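Local coordinates for Rik1-associated factor 1 (Schizosaccharomyces pombe, PDB 4O9D), which is a subunit, represented here by its WD40 propeller domain, of the Clr4 complex, which ubiquitylates and methylates histone H3, helping to establish heterochromatin, at residues R58-L62 against S74-H78; S93-K99 against I133-S139; G107-V113 against P129-H134; D141-A145 against L155-D159; L171-A176 against C214-F218. Residues are numbered along the deposited sequence.

Contact 1 (R58-L62 against S74-H78); sequences RLGNL and SLESH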
# COMPACT_ATOMS: atom_id res chain seq x y z
N ARG A 58 -7.84 22.02 -10.02
CA ARG A 58 -6.88 22.54 -11.00
C ARG A 58 -5.62 21.68 -10.97
O ARG A 58 -5.16 21.21 -12.01
CB ARG A 58 -6.52 24.00 -10.67
CG ARG A 58 -6.10 24.85 -11.88
CD ARG A 58 -4.77 25.60 -11.65
NE ARG A 58 -4.68 26.17 -10.30
CZ ARG A 58 -3.67 26.93 -9.87
NH1 ARG A 58 -3.67 27.40 -8.62
NH2 ARG A 58 -2.67 27.23 -10.69
N LEU A 59 -5.08 21.48 -9.77
CA LEU A 59 -3.93 20.61 -9.55
C LEU A 59 -4.40 19.39 -8.73
O LEU A 59 -5.56 19.33 -8.32
CB LEU A 59 -2.80 21.38 -8.84
CG LEU A 59 -2.43 22.75 -9.46
CD1 LEU A 59 -1.38 23.48 -8.62
CD2 LEU A 59 -1.96 22.64 -10.92
N GLY A 60 -3.51 18.42 -8.51
CA GLY A 60 -3.92 17.10 -8.04
C GLY A 60 -4.16 16.27 -9.28
O GLY A 60 -4.44 16.85 -10.34
N ASN A 61 -4.08 14.94 -9.21
CA ASN A 61 -4.03 14.17 -7.97
C ASN A 61 -2.70 13.40 -7.83
O ASN A 61 -2.64 12.37 -7.14
CB ASN A 61 -5.19 13.18 -7.98
CG ASN A 61 -5.21 12.33 -9.26
OD1 ASN A 61 -4.58 12.69 -10.26
ND2 ASN A 61 -5.92 11.20 -9.23
N LEU A 62 -1.64 13.89 -8.46
CA LEU A 62 -0.37 13.14 -8.55
C LEU A 62 0.86 14.06 -8.45
O LEU A 62 1.15 14.84 -9.36
CB LEU A 62 -0.33 12.32 -9.86
CG LEU A 62 0.95 11.48 -10.04
CD1 LEU A 62 1.09 10.43 -8.93
CD2 LEU A 62 1.02 10.84 -11.44
N SER A 74 3.12 19.08 -9.71
CA SER A 74 1.92 18.34 -10.07
C SER A 74 2.12 17.67 -11.42
O SER A 74 2.62 18.31 -12.34
CB SER A 74 0.73 19.31 -10.16
OG SER A 74 -0.48 18.65 -10.50
N LEU A 75 1.73 16.40 -11.56
CA LEU A 75 1.96 15.68 -12.84
C LEU A 75 0.70 15.59 -13.69
O LEU A 75 -0.41 15.74 -13.20
CB LEU A 75 2.50 14.25 -12.62
CG LEU A 75 3.83 14.03 -11.88
CD1 LEU A 75 4.21 12.51 -11.88
CD2 LEU A 75 4.93 14.86 -12.49
N GLU A 76 0.88 15.32 -14.98
CA GLU A 76 -0.25 15.19 -15.89
C GLU A 76 -1.26 14.14 -15.39
O GLU A 76 -2.47 14.27 -15.61
CB GLU A 76 0.25 14.85 -17.30
CG GLU A 76 -0.80 14.21 -18.17
CD GLU A 76 -0.45 14.24 -19.66
OE1 GLU A 76 0.69 13.87 -20.04
OE2 GLU A 76 -1.33 14.64 -20.44
N SER A 77 -0.75 13.10 -14.72
CA SER A 77 -1.57 12.13 -13.98
C SER A 77 -2.46 11.24 -14.86
O SER A 77 -2.14 11.01 -16.02
CB SER A 77 -2.40 12.82 -12.90
OG SER A 77 -2.89 11.88 -11.95
N HIS A 78 -3.55 10.71 -14.28
CA HIS A 78 -4.51 9.84 -14.98
C HIS A 78 -5.89 10.50 -14.95
O HIS A 78 -6.27 11.06 -13.93
CB HIS A 78 -4.61 8.48 -14.28
CG HIS A 78 -3.31 7.76 -14.13
ND1 HIS A 78 -3.04 6.56 -14.76
CD2 HIS A 78 -2.20 8.06 -13.41
CE1 HIS A 78 -1.83 6.15 -14.43
NE2 HIS A 78 -1.29 7.05 -13.63

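Contact 2 (S93-K99 against I133-S139); sequences SDLCFSK and IHKLALS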
# COMPACT_ATOMS: atom_id res chain seq x y z
N SER A 93 -4.20 4.57 -7.61
CA SER A 93 -4.40 3.38 -6.82
C SER A 93 -3.07 2.88 -6.23
O SER A 93 -3.05 2.33 -5.14
CB SER A 93 -5.11 2.29 -7.65
OG SER A 93 -4.34 1.92 -8.78
N ASP A 94 -1.97 3.10 -6.92
CA ASP A 94 -0.69 2.73 -6.35
C ASP A 94 0.42 3.45 -7.08
O ASP A 94 0.21 4.03 -8.14
CB ASP A 94 -0.47 1.20 -6.41
CG ASP A 94 0.33 0.66 -5.19
OD1 ASP A 94 0.86 1.47 -4.40
OD2 ASP A 94 0.42 -0.59 -5.04
N LEU A 95 1.60 3.45 -6.50
CA LEU A 95 2.77 3.99 -7.17
C LEU A 95 4.01 3.52 -6.45
O LEU A 95 3.95 3.15 -5.27
CB LEU A 95 2.72 5.52 -7.24
CG LEU A 95 2.04 6.30 -6.12
CD1 LEU A 95 2.84 6.21 -4.84
CD2 LEU A 95 1.86 7.75 -6.55
N CYS A 96 5.11 3.47 -7.18
CA CYS A 96 6.37 3.06 -6.58
C CYS A 96 7.49 3.58 -7.45
O CYS A 96 7.36 3.64 -8.67
CB CYS A 96 6.44 1.54 -6.43
SG CYS A 96 6.04 0.65 -7.94
N PHE A 97 8.58 3.96 -6.81
CA PHE A 97 9.75 4.45 -7.53
C PHE A 97 10.59 3.29 -8.04
O PHE A 97 10.68 2.24 -7.40
CB PHE A 97 10.60 5.31 -6.61
CG PHE A 97 10.07 6.71 -6.42
CD1 PHE A 97 10.38 7.71 -7.32
CD2 PHE A 97 9.26 7.02 -5.33
CE1 PHE A 97 9.91 9.00 -7.15
CE2 PHE A 97 8.78 8.32 -5.16
CZ PHE A 97 9.11 9.30 -6.08
N SER A 98 11.21 3.50 -9.20
CA SER A 98 12.08 2.49 -9.80
C SER A 98 13.31 2.22 -8.96
O SER A 98 13.82 3.11 -8.27
CB SER A 98 12.51 2.97 -11.19
OG SER A 98 13.59 2.20 -11.64
N LYS A 99 13.81 0.99 -9.02
CA LYS A 99 15.00 0.62 -8.24
C LYS A 99 16.25 1.40 -8.71
O LYS A 99 17.20 1.59 -7.95
CB LYS A 99 15.25 -0.89 -8.31
CG LYS A 99 14.10 -1.72 -7.74
CD LYS A 99 13.67 -1.21 -6.36
CE LYS A 99 12.76 -2.22 -5.64
NZ LYS A 99 12.58 -1.86 -4.19
N ILE A 133 -6.60 -0.28 -12.51
CA ILE A 133 -5.41 -0.82 -11.85
C ILE A 133 -5.67 -0.76 -10.34
O ILE A 133 -6.09 0.28 -9.83
CB ILE A 133 -4.17 0.01 -12.18
CG1 ILE A 133 -4.02 0.15 -13.71
CG2 ILE A 133 -2.92 -0.64 -11.56
CD1 ILE A 133 -4.01 -1.20 -14.50
N HIS A 134 -5.42 -1.86 -9.63
CA HIS A 134 -5.58 -1.86 -8.14
C HIS A 134 -4.28 -1.88 -7.31
O HIS A 134 -4.27 -1.39 -6.18
CB HIS A 134 -6.44 -3.06 -7.70
CG HIS A 134 -7.92 -2.85 -7.88
ND1 HIS A 134 -8.83 -3.89 -7.85
CD2 HIS A 134 -8.64 -1.72 -8.07
CE1 HIS A 134 -10.05 -3.41 -7.99
NE2 HIS A 134 -9.96 -2.09 -8.14
N LYS A 135 -3.21 -2.49 -7.82
CA LYS A 135 -1.95 -2.58 -7.04
C LYS A 135 -0.72 -2.72 -7.92
O LYS A 135 -0.79 -3.25 -9.03
CB LYS A 135 -1.95 -3.78 -6.08
CG LYS A 135 -1.11 -3.55 -4.80
CD LYS A 135 -1.80 -2.64 -3.80
CE LYS A 135 -0.94 -2.46 -2.54
NZ LYS A 135 0.43 -1.94 -2.86
N LEU A 136 0.42 -2.24 -7.41
CA LEU A 136 1.71 -2.44 -8.06
C LEU A 136 2.71 -3.07 -7.11
O LEU A 136 2.67 -2.81 -5.93
CB LEU A 136 2.31 -1.10 -8.51
CG LEU A 136 1.53 -0.33 -9.57
CD1 LEU A 136 2.21 1.04 -9.81
CD2 LEU A 136 1.45 -1.16 -10.85
N ALA A 137 3.62 -3.87 -7.66
CA ALA A 137 4.76 -4.40 -6.93
C ALA A 137 5.95 -4.31 -7.85
O ALA A 137 5.78 -4.31 -9.08
CB ALA A 137 4.53 -5.85 -6.55
N LEU A 138 7.14 -4.29 -7.24
CA LEU A 138 8.42 -4.12 -7.96
C LEU A 138 9.47 -5.12 -7.47
O LEU A 138 9.72 -5.25 -6.25
CB LEU A 138 8.91 -2.68 -7.76
CG LEU A 138 10.01 -2.14 -8.68
CD1 LEU A 138 9.59 -2.19 -10.13
CD2 LEU A 138 10.36 -0.70 -8.29
N SER A 139 10.10 -5.83 -8.39
CA SER A 139 11.08 -6.85 -8.01
C SER A 139 12.43 -6.22 -7.74
O SER A 139 12.63 -5.03 -8.01
CB SER A 139 11.24 -7.88 -9.14
OG SER A 139 12.11 -7.38 -10.15

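Contact 3 (G107-V113 against P129-H134); sequences GAFDNAV and PTDYIH. With EDO (1,2-ethanediol), chain D.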
# COMPACT_ATOMS: atom_id res chain seq x y z
N GLY A 107 -0.36 3.72 -11.06
CA GLY A 107 -1.54 3.00 -11.50
C GLY A 107 -2.79 3.79 -11.12
O GLY A 107 -2.80 4.49 -10.12
N ALA A 108 -3.84 3.69 -11.90
CA ALA A 108 -5.04 4.45 -11.59
C ALA A 108 -6.32 3.82 -12.13
O ALA A 108 -6.31 2.80 -12.85
CB ALA A 108 -4.90 5.90 -12.13
N PHE A 109 -7.42 4.50 -11.82
CA PHE A 109 -8.75 4.07 -12.19
C PHE A 109 -9.10 4.48 -13.63
O PHE A 109 -10.25 4.36 -14.08
CB PHE A 109 -9.76 4.64 -11.19
CG PHE A 109 -9.78 3.92 -9.86
CD1 PHE A 109 -8.83 2.95 -9.55
CD2 PHE A 109 -10.76 4.23 -8.92
CE1 PHE A 109 -8.86 2.28 -8.34
CE2 PHE A 109 -10.80 3.57 -7.70
CZ PHE A 109 -9.85 2.59 -7.41
N ASP A 110 -8.10 4.94 -14.37
CA ASP A 110 -8.26 5.07 -15.83
C ASP A 110 -7.81 3.81 -16.59
O ASP A 110 -7.80 3.80 -17.82
CB ASP A 110 -7.48 6.28 -16.34
CG ASP A 110 -5.98 6.10 -16.22
OD1 ASP A 110 -5.56 5.25 -15.40
OD2 ASP A 110 -5.24 6.81 -16.94
N ASN A 111 -7.47 2.74 -15.86
CA ASN A 111 -7.01 1.48 -16.47
C ASN A 111 -5.60 1.51 -17.06
O ASN A 111 -5.28 0.67 -17.88
CB ASN A 111 -7.95 1.03 -17.62
CG ASN A 111 -9.39 0.89 -17.18
OD1 ASN A 111 -9.73 1.07 -15.99
ND2 ASN A 111 -10.27 0.58 -18.13
N ALA A 112 -4.77 2.47 -16.67
CA ALA A 112 -3.45 2.61 -17.28
C ALA A 112 -2.31 2.54 -16.27
O ALA A 112 -2.46 2.99 -15.15
CB ALA A 112 -3.37 3.94 -18.08
N VAL A 113 -1.19 1.93 -16.66
CA VAL A 113 0.03 2.09 -15.91
C VAL A 113 0.91 3.15 -16.64
O VAL A 113 1.14 3.02 -17.85
CB VAL A 113 0.82 0.76 -15.81
CG1 VAL A 113 2.03 0.95 -14.94
CG2 VAL A 113 -0.06 -0.35 -15.24
N PRO A 129 -4.60 -3.01 -20.05
CA PRO A 129 -5.63 -3.37 -19.06
C PRO A 129 -7.03 -2.82 -19.42
O PRO A 129 -7.14 -1.72 -19.95
CB PRO A 129 -5.09 -2.76 -17.75
CG PRO A 129 -3.56 -2.78 -17.95
CD PRO A 129 -3.40 -2.41 -19.43
N THR A 130 -8.08 -3.58 -19.10
CA THR A 130 -9.43 -3.19 -19.48
C THR A 130 -10.27 -2.72 -18.28
O THR A 130 -11.47 -2.42 -18.42
CB THR A 130 -10.12 -4.37 -20.20
OG1 THR A 130 -10.12 -5.52 -19.34
CG2 THR A 130 -9.36 -4.70 -21.49
N ASP A 131 -9.65 -2.62 -17.11
CA ASP A 131 -10.39 -2.14 -15.93
C ASP A 131 -9.36 -1.50 -14.97
O ASP A 131 -8.16 -1.45 -15.27
CB ASP A 131 -11.14 -3.32 -15.28
CG ASP A 131 -12.40 -2.90 -14.52
OD1 ASP A 131 -12.60 -1.70 -14.23
OD2 ASP A 131 -13.21 -3.80 -14.20
N TYR A 132 -9.84 -0.96 -13.86
CA TYR A 132 -8.97 -0.23 -12.92
C TYR A 132 -7.71 -1.01 -12.61
O TYR A 132 -7.73 -2.25 -12.46
CB TYR A 132 -9.67 0.01 -11.59
CG TYR A 132 -10.95 0.81 -11.65
CD1 TYR A 132 -11.29 1.55 -12.77
CD2 TYR A 132 -11.81 0.83 -10.55
CE1 TYR A 132 -12.46 2.28 -12.81
CE2 TYR A 132 -12.99 1.56 -10.59
CZ TYR A 132 -13.30 2.28 -11.72
OH TYR A 132 -14.46 3.01 -11.75
N ILE A 133 -6.60 -0.28 -12.51
CA ILE A 133 -5.41 -0.82 -11.85
C ILE A 133 -5.67 -0.76 -10.34
O ILE A 133 -6.09 0.28 -9.83
CB ILE A 133 -4.17 0.01 -12.18
CG1 ILE A 133 -4.02 0.15 -13.71
CG2 ILE A 133 -2.92 -0.64 -11.56
CD1 ILE A 133 -4.01 -1.20 -14.50
N HIS A 134 -5.42 -1.86 -9.63
CA HIS A 134 -5.58 -1.86 -8.14
C HIS A 134 -4.28 -1.88 -7.31
O HIS A 134 -4.27 -1.39 -6.18
CB HIS A 134 -6.44 -3.06 -7.70
CG HIS A 134 -7.92 -2.85 -7.88
ND1 HIS A 134 -8.83 -3.89 -7.85
CD2 HIS A 134 -8.64 -1.72 -8.07
CE1 HIS A 134 -10.05 -3.41 -7.99
NE2 HIS A 134 -9.96 -2.09 -8.14
C1 EDO D . -10.63 4.07 -21.35
O1 EDO D . -9.75 3.08 -21.88
C2 EDO D . -10.80 3.83 -19.85
O2 EDO D . -10.15 4.90 -19.14
O HOH W 1 -8.69 0.84 -20.88

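Contact 4 (D141-A145 against L155-D159); sequences DDLLA and LLSTD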
# COMPACT_ATOMS: atom_id res chain seq x y z
N ASP A 141 14.95 -6.59 -9.41
CA ASP A 141 15.50 -6.17 -10.71
C ASP A 141 14.57 -5.24 -11.48
O ASP A 141 14.61 -5.21 -12.71
CB ASP A 141 15.83 -7.39 -11.59
CG ASP A 141 17.04 -8.16 -11.08
OD1 ASP A 141 17.79 -7.62 -10.24
OD2 ASP A 141 17.25 -9.32 -11.53
N ASP A 142 13.74 -4.49 -10.75
CA ASP A 142 12.86 -3.47 -11.33
C ASP A 142 11.77 -4.00 -12.29
O ASP A 142 11.24 -3.24 -13.09
CB ASP A 142 13.68 -2.37 -12.05
CG ASP A 142 12.95 -1.00 -12.07
OD1 ASP A 142 12.52 -0.56 -10.98
OD2 ASP A 142 12.79 -0.38 -13.16
N LEU A 143 11.43 -5.29 -12.20
CA LEU A 143 10.28 -5.83 -12.91
C LEU A 143 9.02 -5.35 -12.20
O LEU A 143 8.94 -5.43 -10.96
CB LEU A 143 10.31 -7.36 -12.94
CG LEU A 143 9.34 -8.12 -13.85
CD1 LEU A 143 9.56 -7.77 -15.37
CD2 LEU A 143 9.48 -9.64 -13.61
N LEU A 144 8.06 -4.85 -12.96
CA LEU A 144 6.86 -4.28 -12.35
C LEU A 144 5.64 -5.22 -12.44
O LEU A 144 5.26 -5.63 -13.54
CB LEU A 144 6.55 -2.94 -13.01
CG LEU A 144 5.34 -2.17 -12.48
CD1 LEU A 144 5.62 -1.66 -11.11
CD2 LEU A 144 4.98 -1.01 -13.43
N ALA A 145 5.06 -5.60 -11.30
CA ALA A 145 3.87 -6.44 -11.33
C ALA A 145 2.64 -5.57 -11.15
O ALA A 145 2.63 -4.60 -10.38
CB ALA A 145 3.93 -7.55 -10.27
N LEU A 155 3.10 -8.51 -15.81
CA LEU A 155 4.50 -8.23 -15.49
C LEU A 155 5.07 -7.34 -16.61
O LEU A 155 5.00 -7.71 -17.79
CB LEU A 155 5.32 -9.52 -15.38
CG LEU A 155 5.01 -10.52 -14.24
CD1 LEU A 155 5.91 -11.75 -14.41
CD2 LEU A 155 5.20 -9.87 -12.84
N LEU A 156 5.64 -6.21 -16.24
CA LEU A 156 6.16 -5.25 -17.23
C LEU A 156 7.63 -4.94 -17.00
O LEU A 156 8.03 -4.70 -15.87
CB LEU A 156 5.38 -3.94 -17.14
CG LEU A 156 3.87 -4.02 -17.32
CD1 LEU A 156 3.22 -2.66 -17.12
CD2 LEU A 156 3.56 -4.59 -18.69
N SER A 157 8.44 -4.92 -18.06
CA SER A 157 9.81 -4.43 -17.90
C SER A 157 9.97 -3.09 -18.61
O SER A 157 9.21 -2.76 -19.53
CB SER A 157 10.84 -5.44 -18.39
OG SER A 157 10.95 -5.45 -19.79
N THR A 158 10.94 -2.30 -18.15
CA THR A 158 11.12 -0.94 -18.68
C THR A 158 12.58 -0.66 -19.01
O THR A 158 13.46 -1.13 -18.30
CB THR A 158 10.63 0.15 -17.66
OG1 THR A 158 11.42 0.10 -16.45
CG2 THR A 158 9.16 -0.04 -17.32
N ASP A 159 12.83 0.10 -20.07
CA ASP A 159 14.19 0.51 -20.37
C ASP A 159 14.83 1.25 -19.20
O ASP A 159 14.25 2.18 -18.66
CB ASP A 159 14.23 1.42 -21.60
CG ASP A 159 15.66 1.64 -22.10
OD1 ASP A 159 16.40 2.44 -21.49
OD2 ASP A 159 16.04 0.97 -23.09
O HOH W 2 12.34 -3.38 -15.90
O HOH W 3 13.69 -1.03 -15.88

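Contact 5 (L171-A176 against C214-F218); sequences LIYPEA and CLALF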
# COMPACT_ATOMS: atom_id res chain seq x y z
N LEU A 171 -0.48 -12.66 -16.38
CA LEU A 171 -0.58 -13.65 -15.33
C LEU A 171 -2.06 -14.02 -15.17
O LEU A 171 -2.87 -13.25 -14.63
CB LEU A 171 -0.02 -13.11 -13.98
CG LEU A 171 1.43 -12.60 -13.97
CD1 LEU A 171 1.75 -11.91 -12.60
CD2 LEU A 171 2.42 -13.70 -14.26
N ILE A 172 -2.38 -15.24 -15.60
CA ILE A 172 -3.75 -15.65 -15.86
C ILE A 172 -4.07 -16.85 -14.98
O ILE A 172 -3.34 -17.83 -15.00
CB ILE A 172 -3.93 -16.02 -17.37
CG1 ILE A 172 -3.69 -14.78 -18.26
CG2 ILE A 172 -5.31 -16.58 -17.67
CD1 ILE A 172 -3.71 -15.11 -19.76
N TYR A 173 -5.12 -16.75 -14.17
CA TYR A 173 -5.57 -17.89 -13.37
C TYR A 173 -6.99 -18.12 -13.85
O TYR A 173 -7.92 -17.45 -13.40
CB TYR A 173 -5.49 -17.56 -11.88
CG TYR A 173 -6.01 -18.63 -10.92
CD1 TYR A 173 -6.35 -19.90 -11.36
CD2 TYR A 173 -6.18 -18.33 -9.56
CE1 TYR A 173 -6.83 -20.86 -10.47
CE2 TYR A 173 -6.66 -19.27 -8.66
CZ TYR A 173 -6.98 -20.53 -9.12
OH TYR A 173 -7.46 -21.46 -8.23
N PRO A 174 -7.17 -19.04 -14.82
CA PRO A 174 -8.45 -19.19 -15.51
C PRO A 174 -9.64 -19.41 -14.60
O PRO A 174 -10.69 -18.83 -14.85
CB PRO A 174 -8.23 -20.42 -16.41
CG PRO A 174 -6.76 -20.50 -16.61
CD PRO A 174 -6.15 -19.99 -15.32
N GLU A 175 -9.48 -20.22 -13.55
CA GLU A 175 -10.59 -20.49 -12.63
C GLU A 175 -11.05 -19.21 -11.89
O GLU A 175 -12.26 -18.95 -11.75
CB GLU A 175 -10.19 -21.60 -11.64
CG GLU A 175 -10.11 -22.98 -12.27
CD GLU A 175 -8.78 -23.26 -12.98
OE1 GLU A 175 -7.92 -22.35 -13.11
OE2 GLU A 175 -8.59 -24.42 -13.39
N ALA A 176 -10.10 -18.40 -11.44
CA ALA A 176 -10.44 -17.08 -10.91
C ALA A 176 -11.22 -16.28 -11.95
O ALA A 176 -12.26 -15.69 -11.66
CB ALA A 176 -9.18 -16.34 -10.51
N CYS A 214 -9.57 -15.33 -3.73
CA CYS A 214 -8.59 -16.39 -3.46
C CYS A 214 -7.17 -15.80 -3.49
O CYS A 214 -6.98 -14.62 -3.78
CB CYS A 214 -8.71 -17.50 -4.50
SG CYS A 214 -8.42 -16.94 -6.19
N LEU A 215 -6.20 -16.65 -3.18
CA LEU A 215 -4.79 -16.28 -3.16
C LEU A 215 -4.02 -17.29 -4.02
O LEU A 215 -4.13 -18.51 -3.81
CB LEU A 215 -4.29 -16.26 -1.70
CG LEU A 215 -2.89 -15.67 -1.48
CD1 LEU A 215 -2.94 -14.14 -1.74
CD2 LEU A 215 -2.40 -16.01 -0.10
N ALA A 216 -3.29 -16.80 -5.04
CA ALA A 216 -2.57 -17.68 -5.97
C ALA A 216 -1.09 -17.32 -6.12
O ALA A 216 -0.67 -16.22 -5.75
CB ALA A 216 -3.23 -17.64 -7.34
N LEU A 217 -0.32 -18.26 -6.66
CA LEU A 217 1.10 -18.03 -6.87
C LEU A 217 1.46 -18.21 -8.34
O LEU A 217 0.94 -19.12 -8.99
CB LEU A 217 1.91 -19.01 -6.04
CG LEU A 217 3.40 -18.71 -5.88
CD1 LEU A 217 3.65 -17.45 -4.98
CD2 LEU A 217 4.13 -19.96 -5.32
N PHE A 218 2.37 -17.37 -8.84
CA PHE A 218 2.86 -17.47 -10.22
C PHE A 218 4.41 -17.51 -10.23
O PHE A 218 5.06 -16.96 -9.34
CB PHE A 218 2.38 -16.27 -11.03
CG PHE A 218 0.91 -16.29 -11.37
CD1 PHE A 218 -0.04 -15.86 -10.44
CD2 PHE A 218 0.48 -16.70 -12.62
CE1 PHE A 218 -1.40 -15.87 -10.75
CE2 PHE A 218 -0.86 -16.72 -12.94
CZ PHE A 218 -1.81 -16.31 -12.01

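Contact 1 (R58-L62 against S74-H78)
L62 lays its side chain over L75 and S77, with CD2 3.6 Å from L75 CD1 and CB 3.3 Å from S77 OG. The setting is the edge of one blade of a WD40 β-propeller: residues 58-62 lead into its strand 62-66, and residues 74-78 leave strand 71-74 for the next blade, whose L95 and W116 also touch L62. One backbone hydrogen bond, from L75 N to L62 O at 2.8 Å, holds the two chain paths together where they start to diverge. Beyond it a polar side-chain bond takes over. The peptide between G60 and N61 is cis, and N61 sends its amide across to S77, while its ND2 is satisfied by the carbonyls of S49 and S90. S77 has a positive phi of 67°, at the place before the histidine where WD40 repeats commonly carry glycine. H78 next to it hydrogen-bonds through NE2 to T106 OG1 and through ND1 to D110 OD1, the pattern of the histidine in the WD40 structural tetrad. At the other end, S74 OG sits 3.9 Å from L59 CB. The shortest link is polar: S77 OG donates to N61 OD1 over 2.5 Å.

Contact 2 (S93-K99 against I133-S139)
Neighbouring blades of a β-propeller meet along their innermost strands, and here strand 87-97 of the first WD repeat faces strand 133-138 of the following blade. The segment axes run nearly parallel, at 20° and 5.4 Å at closest approach, yet side chains rather than a backbone ladder join them. D94 does most of the polar work. Its OD2 accepts from L136 N at 2.9 Å and forms a salt bridge with K135 NZ at 2.6 Å, while its OD1 takes L95 N at 3.0 Å. S93 OG donates to I133 O over 2.6 Å. Each strand carries a classic bulge at this level, S93 and D94 facing G107 and H134 and K135 facing A147. Further along the seam turns apolar: C96 SG lies 4.2 Å from L136 CB and 4.4 Å from L138 CB, and L138 CD2 reaches within 3.9 Å of K99 CD. Consecutive innermost strands set side by side without a shared backbone ladder are characteristic of the central channel of a β-propeller.

Contact 3 (G107-V113 against P129-H134)
Two aromatic rings from different blades lie almost flat on each other: F109 and Y132 form an offset stack with ring centroids 4.2 Å apart and planes at 8°. In this WD40 propeller F109 belongs to the type I turn A108-N111, which follows strand 103-108 of the first WD repeat, whereas Y132 lies in the linker entering strand 133-138 of the next blade. F109 CB also makes a CH-π contact, 3.9 Å from the Y132 ring centroid. Beside the stack, A108 O is shared, accepting I133 N at 3.1 Å across the seam and N111 N at 3.2 Å within the turn. D110 OD1 closes an Asx turn on A112 N. At G107 a CB would collide with I133 CG2. V113 CG2 meets I133 CD1 at 4.1 Å. An ethanediol, probably from the crystallisation liquor, donates from O2 to D110 O (2.9 Å); its O1 lies 2.7 Å from a water hydrogen-bonded to N111 ND2 at 3.2 Å and P129 O at 3.1 Å.

Contact 4 (D141-A145 against L155-D159)
Close and regular at one end, open at the other, these two segments make a wedge. CA atoms are 4.6 Å apart at A145 and L155 and 5.0 Å at L144 and L156, but 8.0 Å at D142 and T158. In the closed part L144 and L156 form an antiparallel hydrogen-bonded pair, L144 N to L156 O at 2.9 Å and L156 N to L144 O at 2.8 Å. On one face the small bump of A145 CB fits under the branched end of L155, 3.7 Å from its CD2. L143 bends over the strand, placing CD1 3.5 Å from L156 O and 4.0 Å from S157 CB, with CD2 4.2 Å from L155 CD1. L144 and L156 pack on the other face, CB to CB at 4.4 Å. Two waters fill the hollow where the loop at D142 draws away from the strand at T158: one joins D142 O (3.0 Å) to T158 N (2.9 Å), the other hydrogen-bonds D142 OD2 (2.9 Å), T158 O (2.4 Å) and T158 OG1 (2.6 Å). Y105 OH from the preceding blade also hydrogen-bonds both side chains. The pair lies mid-blade, between strand 133-138, where A145 hydrogen-bonds A137, and strand 165-171, where L155 hydrogen-bonds A169; F188 of strand 182-189 in the next blade packs on L143, A145 and L155.

Contact 5 (L171-A176 against C214-F218)
C214, first in the segment, turns its sulfur to the linker: SG lies 3.8 Å from Y173 CE2 and 4.4 Å from A176 CB, and approaches the Y173 ring obliquely at 5.0 Å from the centroid, a Cys sulfur-aromatic contact. L215 points away, toward F236 and L239 on strand 235-241 of the following blade. A216 returns to the near side, and its CB comes within 3.8 Å of Y173 CD2. The alternation reflects the place of this strand in the propeller. Strand 214-219 lies third in its four-stranded blade, one face turned to each neighbouring blade. Residues 171-176 come from the preceding blade: they end its outermost strand, 165-171, and begin the short helix 174-178 of the blade-to-blade connection, with Y173 at the N-cap position. F225 also stacks on the Y173 ring. L217, like L215, turns to the other side, where it meets I200 and Y268. F218 then makes the broadest contact. One face of its ring receives L171 CB, 4.0 Å from the centroid in a CH-π contact; CZ lies 3.9 Å from Y173 CB, and CE2 3.4 Å from the backbone N of I172.

How the contacts relate
Contacts 2, 3 and 5 join successive propeller blades, contact 4 lies inside one, and contact 1 lies where the chain leaves one blade for the next. Contact 1 meets contact 3 through H78 ND1 and D110 OD1, 2.9 Å apart, and contact 2 where L62 CD1 packs on L95 CD2 at 3.7 Å. Contacts 2 and 3, with centres about 12 Å apart, share I133 and H134. Contact 2 continues into contact 4 through A137 O and A145 N at 2.7 Å and K99 N and D142 OD1 at 2.8 Å. Contact 4 touches contact 5 at L155 CG and L171 CD1, 3.9 Å. Contacts 1 and 5 have centres about 33 Å apart. The ethanediol sits at contact 3.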